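Local structure of nisin biosynthesis protein NisC (2G0D) at residues A[228-240]-A[287-300]. The protein acts as the zinc-dependent lantibiotic cyclase of nisin biosynthesis, closing the thioether rings of the nisin precursor peptide. Residues are numbered along the deposited sequence; the frame is centred on the assembly and turned at random.
Sequences SLSALQKIIFIYE and LYLYGGLALDNDYF
E240 OE2 is gripped by two groups: Y288 OH donates to it (2.6 Å) on the anti lone pair, and K303, from helix 298-314, forms a salt bridge with it. The other carboxylate oxygen, OE1, accepts from Y299 OH (2.6 Å) on its syn lone pair. Each oxygen lies at the edge of its tyrosine ring. A bend at chi2 (-64°) turns the carboxylate toward the two phenols. The three partners together would be expected to favour the ionised acid.

Toward the N-terminal side of E240 the contact is mainly apolar. I236 enters as a knob among L287, Y288, G291 and F300: its CG2 stands over one F300 face, 3.8 Å from the ring centroid and 23° off the normal, a CH-pi contact. The opposite face of that ring carries N297 ND2, while N297 OD1 accepts from F300 N as the N-cap of helix 298-314. G291 has no side chain, and I236 CD1 comes to 3.9 Å from its CA; the same methyl meets L295 CD1 tip to tip. In return, L287 is a knob among L232, I235, I236 and Y239: its CD2 lies 3.8 Å from I235 CG2 and obliquely against the Y239 ring, its CD1 against I236 CG1 and L232 CD1.

These reciprocal knobs join helix 226-242 to helix 281-294 in the alpha-toroid of the LanC family, the short helical segments crossing at -135° with axes 10.9 Å apart. Farther along, L232 CD2 reaches L295 CG at 4.0 Å, and the bent Q233 chain lays its amide across the L295 methyls, with OE1 at the F300 edge.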
loop_
_atom_site.group_PDB
_atom_site.type_symbol
_atom_site.label_atom_id
_atom_site.label_comp_id
_atom_site.label_asym_id
_atom_site.label_seq_id
_atom_site.Cartn_x
_atom_site.Cartn_y
_atom_site.Cartn_z
ATOM N N SER A 228 -21.097 2.333 -2.598
ATOM C CA SER A 228 -19.693 1.916 -2.628
ATOM C C SER A 228 -19.440 0.958 -3.784
ATOM O O SER A 228 -18.391 1.030 -4.440
ATOM C CB SER A 228 -19.295 1.272 -1.306
ATOM O OG SER A 228 -19.811 -0.033 -1.204
ATOM N N LEU A 229 -20.409 0.084 -4.044
ATOM C CA LEU A 229 -20.337 -0.827 -5.202
ATOM C C LEU A 229 -20.417 -0.052 -6.511
ATOM O O LEU A 229 -19.725 -0.387 -7.478
ATOM C CB LEU A 229 -21.408 -1.927 -5.136
ATOM C CG LEU A 229 -21.206 -3.038 -4.084
ATOM C CD1 LEU A 229 -22.437 -3.946 -3.962
ATOM C CD2 LEU A 229 -19.973 -3.892 -4.334
ATOM N N SER A 230 -21.239 0.999 -6.537
ATOM C CA SER A 230 -21.270 1.889 -7.689
ATOM C C SER A 230 -19.980 2.692 -7.836
ATOM O O SER A 230 -19.579 3.019 -8.951
ATOM C CB SER A 230 -22.495 2.820 -7.660
ATOM O OG SER A 230 -23.702 2.062 -7.615
ATOM N N ALA A 231 -19.332 3.022 -6.723
ATOM C CA ALA A 231 -18.030 3.723 -6.783
ATOM C C ALA A 231 -16.949 2.822 -7.379
ATOM O O ALA A 231 -16.141 3.252 -8.207
ATOM C CB ALA A 231 -17.620 4.206 -5.410
ATOM N N LEU A 232 -16.949 1.570 -6.956
ATOM C CA LEU A 232 -16.021 0.562 -7.460
ATOM C C LEU A 232 -16.200 0.323 -8.967
ATOM O O LEU A 232 -15.226 0.329 -9.718
ATOM C CB LEU A 232 -16.239 -0.750 -6.696
ATOM C CG LEU A 232 -15.423 -1.980 -7.095
ATOM C CD1 LEU A 232 -13.919 -1.661 -7.066
ATOM C CD2 LEU A 232 -15.769 -3.179 -6.201
ATOM N N GLN A 233 -17.452 0.105 -9.383
ATOM C CA GLN A 233 -17.803 -0.061 -10.793
ATOM C C GLN A 233 -17.341 1.112 -11.665
ATOM O O GLN A 233 -16.721 0.905 -12.709
ATOM C CB GLN A 233 -19.310 -0.255 -10.933
ATOM C CG GLN A 233 -19.693 -1.092 -12.118
ATOM C CD GLN A 233 -19.639 -2.591 -11.826
ATOM O OE1 GLN A 233 -18.950 -3.343 -12.529
ATOM N NE2 GLN A 233 -20.381 -3.032 -10.805
ATOM N N LYS A 234 -17.646 2.335 -11.226
ATOM C CA LYS A 234 -17.242 3.561 -11.921
ATOM C C LYS A 234 -15.721 3.660 -12.076
ATOM O O LYS A 234 -15.222 4.004 -13.150
ATOM C CB LYS A 234 -17.767 4.795 -11.190
ATOM C CG LYS A 234 -17.256 6.105 -11.774
ATOM C CD LYS A 234 -18.196 7.275 -11.509
ATOM C CE LYS A 234 -17.615 8.526 -12.150
ATOM N NZ LYS A 234 -18.266 9.782 -11.681
ATOM N N ILE A 235 -14.998 3.355 -10.999
ATOM C CA ILE A 235 -13.541 3.363 -11.014
ATOM C C ILE A 235 -13.021 2.396 -12.084
ATOM O O ILE A 235 -12.189 2.772 -12.888
ATOM C CB ILE A 235 -12.948 3.073 -9.604
ATOM C CG1 ILE A 235 -13.187 4.278 -8.679
ATOM C CG2 ILE A 235 -11.440 2.713 -9.684
ATOM C CD1 ILE A 235 -12.821 4.033 -7.223
ATOM N N ILE A 236 -13.551 1.177 -12.120
ATOM C CA ILE A 236 -13.080 0.207 -13.092
ATOM C C ILE A 236 -13.440 0.653 -14.506
ATOM O O ILE A 236 -12.611 0.585 -15.410
ATOM C CB ILE A 236 -13.576 -1.224 -12.791
ATOM C CG1 ILE A 236 -12.983 -1.728 -11.472
ATOM C CG2 ILE A 236 -13.151 -2.187 -13.913
ATOM C CD1 ILE A 236 -13.780 -2.848 -10.841
ATOM N N PHE A 237 -14.670 1.138 -14.683
ATOM C CA PHE A 237 -15.130 1.702 -15.967
ATOM C C PHE A 237 -14.181 2.812 -16.467
ATOM O O PHE A 237 -13.912 2.906 -17.677
ATOM C CB PHE A 237 -16.573 2.223 -15.821
ATOM C CG PHE A 237 -17.153 2.837 -17.080
ATOM C CD1 PHE A 237 -18.032 2.116 -17.879
ATOM C CD2 PHE A 237 -16.869 4.157 -17.431
ATOM C CE1 PHE A 237 -18.612 2.695 -19.037
ATOM C CE2 PHE A 237 -17.432 4.743 -18.589
ATOM C CZ PHE A 237 -18.306 4.004 -19.383
ATOM N N ILE A 238 -13.661 3.626 -15.540
ATOM C CA ILE A 238 -12.711 4.691 -15.896
ATOM C C ILE A 238 -11.356 4.108 -16.320
ATOM O O ILE A 238 -10.730 4.613 -17.246
ATOM C CB ILE A 238 -12.537 5.760 -14.772
ATOM C CG1 ILE A 238 -13.839 6.548 -14.568
ATOM C CG2 ILE A 238 -11.388 6.716 -15.107
ATOM C CD1 ILE A 238 -13.866 7.382 -13.303
ATOM N N TYR A 239 -10.908 3.046 -15.651
ATOM C CA TYR A 239 -9.711 2.337 -16.113
ATOM C C TYR A 239 -9.909 1.746 -17.505
ATOM O O TYR A 239 -9.040 1.901 -18.372
ATOM C CB TYR A 239 -9.204 1.317 -15.078
ATOM C CG TYR A 239 -8.351 2.016 -14.054
ATOM C CD1 TYR A 239 -6.975 2.203 -14.261
ATOM C CD2 TYR A 239 -8.932 2.570 -12.913
ATOM C CE1 TYR A 239 -6.195 2.911 -13.337
ATOM C CE2 TYR A 239 -8.170 3.262 -11.980
ATOM C CZ TYR A 239 -6.810 3.427 -12.197
ATOM O OH TYR A 239 -6.095 4.111 -11.260
ATOM N N GLU A 240 -11.059 1.115 -17.728
ATOM C CA GLU A 240 -11.360 0.505 -19.015
ATOM C C GLU A 240 -11.399 1.553 -20.120
ATOM O O GLU A 240 -10.949 1.291 -21.244
ATOM C CB GLU A 240 -12.704 -0.268 -18.976
ATOM C CG GLU A 240 -12.653 -1.637 -18.266
ATOM C CD GLU A 240 -11.745 -2.641 -18.982
ATOM O OE1 GLU A 240 -12.245 -3.437 -19.810
ATOM O OE2 GLU A 240 -10.518 -2.626 -18.721
ATOM N N LEU A 287 -6.479 -3.628 -8.707
ATOM C CA LEU A 287 -7.861 -3.158 -8.889
ATOM C C LEU A 287 -8.706 -4.180 -9.666
ATOM O O LEU A 287 -9.815 -4.491 -9.263
ATOM C CB LEU A 287 -7.892 -1.796 -9.616
ATOM C CG LEU A 287 -9.295 -1.294 -10.011
ATOM C CD1 LEU A 287 -10.159 -0.953 -8.771
ATOM C CD2 LEU A 287 -9.195 -0.084 -10.933
ATOM N N TYR A 288 -8.176 -4.708 -10.763
ATOM C CA TYR A 288 -8.961 -5.570 -11.626
ATOM C C TYR A 288 -9.155 -6.933 -10.939
ATOM O O TYR A 288 -10.215 -7.567 -11.042
ATOM C CB TYR A 288 -8.269 -5.730 -12.982
ATOM C CG TYR A 288 -8.501 -4.583 -13.967
ATOM C CD1 TYR A 288 -9.484 -4.693 -14.964
ATOM C CD2 TYR A 288 -7.749 -3.398 -13.911
ATOM C CE1 TYR A 288 -9.726 -3.657 -15.880
ATOM C CE2 TYR A 288 -7.978 -2.351 -14.839
ATOM C CZ TYR A 288 -8.965 -2.503 -15.826
ATOM O OH TYR A 288 -9.219 -1.506 -16.751
ATOM N N LEU A 289 -8.122 -7.358 -10.225
ATOM C CA LEU A 289 -8.130 -8.620 -9.535
ATOM C C LEU A 289 -9.217 -8.550 -8.459
ATOM O O LEU A 289 -10.153 -9.356 -8.459
ATOM C CB LEU A 289 -6.734 -8.868 -8.911
ATOM C CG LEU A 289 -6.633 -10.112 -8.035
ATOM C CD1 LEU A 289 -7.011 -11.338 -8.909
ATOM C CD2 LEU A 289 -5.268 -10.273 -7.404
ATOM N N TYR A 290 -9.074 -7.572 -7.552
ATOM C CA TYR A 290 -9.978 -7.388 -6.437
ATOM C C TYR A 290 -11.399 -7.043 -6.875
ATOM O O TYR A 290 -12.361 -7.589 -6.333
ATOM C CB TYR A 290 -9.438 -6.333 -5.475
ATOM C CG TYR A 290 -8.109 -6.697 -4.786
ATOM C CD1 TYR A 290 -7.773 -8.033 -4.493
ATOM C CD2 TYR A 290 -7.228 -5.704 -4.398
ATOM C CE1 TYR A 290 -6.568 -8.355 -3.844
ATOM C CE2 TYR A 290 -6.023 -6.009 -3.761
ATOM C CZ TYR A 290 -5.705 -7.326 -3.482
ATOM O OH TYR A 290 -4.504 -7.601 -2.870
ATOM N N GLY A 291 -11.531 -6.130 -7.839
ATOM C CA GLY A 291 -12.848 -5.814 -8.452
ATOM C C GLY A 291 -13.502 -7.049 -9.045
ATOM O O GLY A 291 -14.687 -7.333 -8.782
ATOM N N GLY A 292 -12.726 -7.804 -9.817
ATOM C CA GLY A 292 -13.191 -9.038 -10.442
ATOM C C GLY A 292 -13.654 -10.097 -9.461
ATOM O O GLY A 292 -14.682 -10.760 -9.689
ATOM N N LEU A 293 -12.894 -10.284 -8.384
ATOM C CA LEU A 293 -13.292 -11.230 -7.339
ATOM C C LEU A 293 -14.477 -10.684 -6.538
ATOM O O LEU A 293 -15.410 -11.438 -6.265
ATOM C CB LEU A 293 -12.131 -11.630 -6.419
ATOM C CG LEU A 293 -10.920 -12.305 -7.101
ATOM C CD1 LEU A 293 -9.693 -12.344 -6.141
ATOM C CD2 LEU A 293 -11.238 -13.693 -7.661
ATOM N N ALA A 294 -14.456 -9.388 -6.195
ATOM C CA ALA A 294 -15.560 -8.768 -5.420
ATOM C C ALA A 294 -16.894 -8.696 -6.172
ATOM O O ALA A 294 -17.953 -8.852 -5.553
ATOM C CB ALA A 294 -15.178 -7.374 -4.935
ATOM N N LEU A 295 -16.828 -8.407 -7.476
ATOM C CA LEU A 295 -18.004 -8.264 -8.365
ATOM C C LEU A 295 -18.357 -9.575 -9.106
ATOM O O LEU A 295 -19.322 -9.627 -9.877
ATOM C CB LEU A 295 -17.765 -7.109 -9.379
ATOM C CG LEU A 295 -17.550 -5.702 -8.773
ATOM C CD1 LEU A 295 -17.083 -4.669 -9.788
ATOM C CD2 LEU A 295 -18.842 -5.180 -8.089
ATOM N N ASP A 296 -17.600 -10.638 -8.837
ATOM C CA ASP A 296 -17.763 -11.922 -9.525
ATOM C C ASP A 296 -17.767 -11.742 -11.063
ATOM O O ASP A 296 -18.666 -12.186 -11.773
ATOM C CB ASP A 296 -19.002 -12.686 -9.013
ATOM C CG ASP A 296 -19.017 -14.152 -9.452
ATOM O OD1 ASP A 296 -17.925 -14.706 -9.732
ATOM O OD2 ASP A 296 -20.123 -14.751 -9.511
ATOM N N ASN A 297 -16.736 -11.058 -11.553
ATOM C CA ASN A 297 -16.577 -10.799 -12.975
ATOM C C ASN A 297 -15.322 -11.531 -13.461
ATOM O O ASN A 297 -14.217 -11.195 -13.058
ATOM C CB ASN A 297 -16.508 -9.290 -13.215
ATOM C CG ASN A 297 -16.529 -8.931 -14.672
ATOM O OD1 ASN A 297 -15.781 -9.483 -15.474
ATOM N ND2 ASN A 297 -17.414 -8.014 -15.039
ATOM N N ASP A 298 -15.499 -12.549 -14.297
ATOM C CA ASP A 298 -14.380 -13.392 -14.740
ATOM C C ASP A 298 -13.472 -12.620 -15.670
ATOM O O ASP A 298 -12.270 -12.857 -15.694
ATOM C CB ASP A 298 -14.859 -14.668 -15.461
ATOM C CG ASP A 298 -15.342 -15.763 -14.501
ATOM O OD1 ASP A 298 -14.998 -15.719 -13.303
ATOM O OD2 ASP A 298 -16.083 -16.679 -14.966
ATOM N N TYR A 299 -14.071 -11.723 -16.452
ATOM C CA TYR A 299 -13.345 -10.872 -17.388
ATOM C C TYR A 299 -12.318 -9.975 -16.665
ATOM O O TYR A 299 -11.150 -9.914 -17.079
ATOM C CB TYR A 299 -14.320 -10.030 -18.239
ATOM C CG TYR A 299 -13.653 -8.881 -18.989
ATOM C CD1 TYR A 299 -12.833 -9.124 -20.099
ATOM C CD2 TYR A 299 -13.818 -7.554 -18.568
ATOM C CE1 TYR A 299 -12.200 -8.070 -20.785
ATOM C CE2 TYR A 299 -13.194 -6.503 -19.236
ATOM C CZ TYR A 299 -12.388 -6.768 -20.345
ATOM O OH TYR A 299 -11.770 -5.728 -21.004
ATOM N N PHE A 300 -12.746 -9.292 -15.604
ATOM C CA PHE A 300 -11.825 -8.466 -14.789
ATOM C C PHE A 300 -10.690 -9.299 -14.198
ATOM O O PHE A 300 -9.547 -8.869 -14.201
ATOM C CB PHE A 300 -12.546 -7.762 -13.626
ATOM C CG PHE A 300 -13.577 -6.727 -14.046
ATOM C CD1 PHE A 300 -13.538 -6.127 -15.297
ATOM C CD2 PHE A 300 -14.544 -6.314 -13.143
ATOM C CE1 PHE A 300 -14.483 -5.157 -15.670
ATOM C CE2 PHE A 300 -15.499 -5.347 -13.494
ATOM C CZ PHE A 300 -15.461 -4.764 -14.764
#